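Flagellin hook IN motif family (Aeromonas hydrophila subsp. hydrophila, PDB 6XI1) probably forms part of the extender region of a bacterial RTX adhesin, a chain of calcium-bound beta-sandwich domains that carries the adhesive end toward its target. Local coordinates at residues N89-N92 with S93-Q96. Numbering follows the deposited sequence.
Sequences NVDN and SKVQ. With CA (calcium ion), chain M; CA (calcium ion), chain L.
Asp91 and Lys94 are joined where strand 85-91 ends and the chain curls into a turn, Lys94 N donating to Asp91 O at 3.0 Å. A second, overlapping i to i+3 bond, weak, runs from Val95 N to Asn92 O at 3.3 Å. Asn92 O also accepts Gln96 NE2 at 2.9 Å; the N-H is virtually straight on the oxygen (179°), and the oxygen lies in the amide plane of Gln96. The side chain of Gln96 bends at chi2 (-60°), which brings NE2 to Asn92 O from above the carbonyl plane, not along a lone pair, while Gln96 OE1 binds a calcium ion at 2.4 Å. The side-chain amides of Asn92 and Gln96 stand nearly perpendicular, 78° apart, and Asn92 ND2 bonds instead to Asp38, a ligand of that calcium. Elsewhere, Val90 CG2 meets Val95 CG1 tip to tip at 4.1 Å, and Asp91 OD2 and Lys94 NZ form a long salt bridge. A second calcium takes Gln96 O at 2.3 Å, sharing it with Asp162 of the next cadherin-like domain. The turn thus presents both oxygens of Gln96 to the calcium-bound junction, and NE2 bonding to Asn92 O probably fixes the rotation of the amide ligand.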
ATOM      1  N   ASN A  89     -55.317 -12.754 -40.641  1.00 30.74           N
ATOM      2  CA  ASN A  89     -54.914 -12.889 -39.215  1.00 33.01           C
ATOM      3  C   ASN A  89     -53.573 -13.631 -39.150  1.00 28.29           C
ATOM      4  O   ASN A  89     -53.405 -14.597 -39.881  1.00 31.08           O
ATOM      5  CB  ASN A  89     -55.947 -13.647 -38.376  1.00 36.67           C
ATOM      6  CG  ASN A  89     -57.196 -12.834 -38.132  1.00 36.66           C
ATOM      7  OD1 ASN A  89     -57.136 -11.682 -37.708  1.00 40.52           O
ATOM      8  ND2 ASN A  89     -58.335 -13.409 -38.449  1.00 40.20           N
ATOM      9  N   VAL A  90     -52.649 -13.144 -38.328  1.00 28.74           N
ATOM     10  CA  VAL A  90     -51.414 -13.900 -37.975  1.00 27.41           C
ATOM     11  C   VAL A  90     -51.124 -13.672 -36.492  1.00 26.69           C
ATOM     12  O   VAL A  90     -51.304 -12.526 -36.009  1.00 26.16           O
ATOM     13  CB  VAL A  90     -50.237 -13.536 -38.907  1.00 25.51           C
ATOM     14  CG1 VAL A  90     -49.807 -12.086 -38.745  1.00 24.00           C
ATOM     15  CG2 VAL A  90     -49.044 -14.469 -38.716  1.00 26.40           C
ATOM     16  N   ASP A  91     -50.730 -14.742 -35.787  1.00 31.88           N
ATOM     17  CA  ASP A  91     -50.257 -14.654 -34.381  1.00 35.01           C
ATOM     18  C   ASP A  91     -49.031 -13.735 -34.353  1.00 28.25           C
ATOM     19  O   ASP A  91     -48.039 -14.060 -35.024  1.00 26.91           O
ATOM     20  CB  ASP A  91     -49.920 -16.030 -33.812  1.00 41.47           C
ATOM     21  CG  ASP A  91     -51.136 -16.909 -33.547  1.00 48.99           C
ATOM     22  OD1 ASP A  91     -52.223 -16.356 -33.298  1.00 55.62           O
ATOM     23  OD2 ASP A  91     -50.988 -18.131 -33.613  1.00 52.01           O
ATOM     24  N   ASN A  92     -49.109 -12.636 -33.616  1.00 28.51           N
ATOM     25  CA  ASN A  92     -47.952 -11.735 -33.363  1.00 30.60           C
ATOM     26  C   ASN A  92     -46.726 -12.536 -32.882  1.00 31.98           C
ATOM     27  O   ASN A  92     -45.600 -12.162 -33.240  1.00 27.62           O
ATOM     28  CB  ASN A  92     -48.317 -10.683 -32.339  1.00 30.22           C
ATOM     29  CG  ASN A  92     -47.288  -9.583 -32.270  1.00 29.96           C
ATOM     30  OD1 ASN A  92     -46.826  -9.084 -33.288  1.00 25.70           O
ATOM     31  ND2 ASN A  92     -46.956  -9.194 -31.055  1.00 30.29           N
ATOM     32  N   SER A  93     -46.939 -13.636 -32.155  1.00 31.29           N
ATOM     33  CA  SER A  93     -45.858 -14.489 -31.592  1.00 33.81           C
ATOM     34  C   SER A  93     -45.029 -15.104 -32.726  1.00 33.41           C
ATOM     35  O   SER A  93     -43.830 -15.328 -32.529  1.00 35.44           O
ATOM     36  CB  SER A  93     -46.423 -15.549 -30.657  1.00 36.84           C
ATOM     37  OG  SER A  93     -47.177 -16.511 -31.382  1.00 34.78           O
ATOM     38  N   LYS A  94     -45.612 -15.318 -33.907  1.00 30.31           N
ATOM     39  CA  LYS A  94     -44.952 -16.076 -34.986  1.00 30.09           C
ATOM     40  C   LYS A  94     -44.096 -15.157 -35.868  1.00 24.60           C
ATOM     41  O   LYS A  94     -43.394 -15.682 -36.733  1.00 22.97           O
ATOM     42  CB  LYS A  94     -45.988 -16.782 -35.872  1.00 36.97           C
ATOM     43  CG  LYS A  94     -46.752 -17.935 -35.233  1.00 43.02           C
ATOM     44  CD  LYS A  94     -47.643 -18.667 -36.249  1.00 50.90           C
ATOM     45  CE  LYS A  94     -47.644 -20.180 -36.124  1.00 58.72           C
ATOM     46  NZ  LYS A  94     -48.764 -20.654 -35.277  1.00 65.02           N
ATOM     47  N   VAL A  95     -44.197 -13.832 -35.733  1.00 22.20           N
ATOM     48  CA  VAL A  95     -43.449 -12.892 -36.617  1.00 22.57           C
ATOM     49  C   VAL A  95     -42.393 -12.127 -35.811  1.00 21.95           C
ATOM     50  O   VAL A  95     -41.774 -11.229 -36.389  1.00 24.65           O
ATOM     51  CB  VAL A  95     -44.409 -11.937 -37.345  1.00 24.19           C
ATOM     52  CG1 VAL A  95     -45.430 -12.694 -38.183  1.00 27.09           C
ATOM     53  CG2 VAL A  95     -45.110 -11.002 -36.371  1.00 25.40           C
ATOM     54  N   GLN A  96     -42.151 -12.510 -34.557  1.00 23.56           N
ATOM     55  CA  GLN A  96     -41.193 -11.801 -33.662  1.00 24.40           C
ATOM     56  C   GLN A  96     -39.813 -11.877 -34.294  1.00 23.82           C
ATOM     57  O   GLN A  96     -39.071 -10.902 -34.189  1.00 21.05           O
ATOM     58  CB  GLN A  96     -41.189 -12.415 -32.265  1.00 25.03           C
ATOM     59  CG  GLN A  96     -42.474 -12.168 -31.483  1.00 25.34           C
ATOM     60  CD  GLN A  96     -42.778 -10.711 -31.276  1.00 27.40           C
ATOM     61  OE1 GLN A  96     -42.003  -9.948 -30.669  1.00 27.70           O
ATOM     62  NE2 GLN A  96     -43.916 -10.291 -31.829  1.00 24.51           N
TER
HETATM   63 CA    CA M 511     -41.002  -7.821 -31.017  1.00 26.31          CA
HETATM   64 CA    CA L 510     -38.660  -8.614 -34.228  1.00 19.30          CA
HETATM   65  O   HOH W   1     -39.971  -5.609 -30.542  1.00 28.89           O
HETATM   66  O   HOH W   2     -41.749  -7.546 -28.808  1.00 30.17           O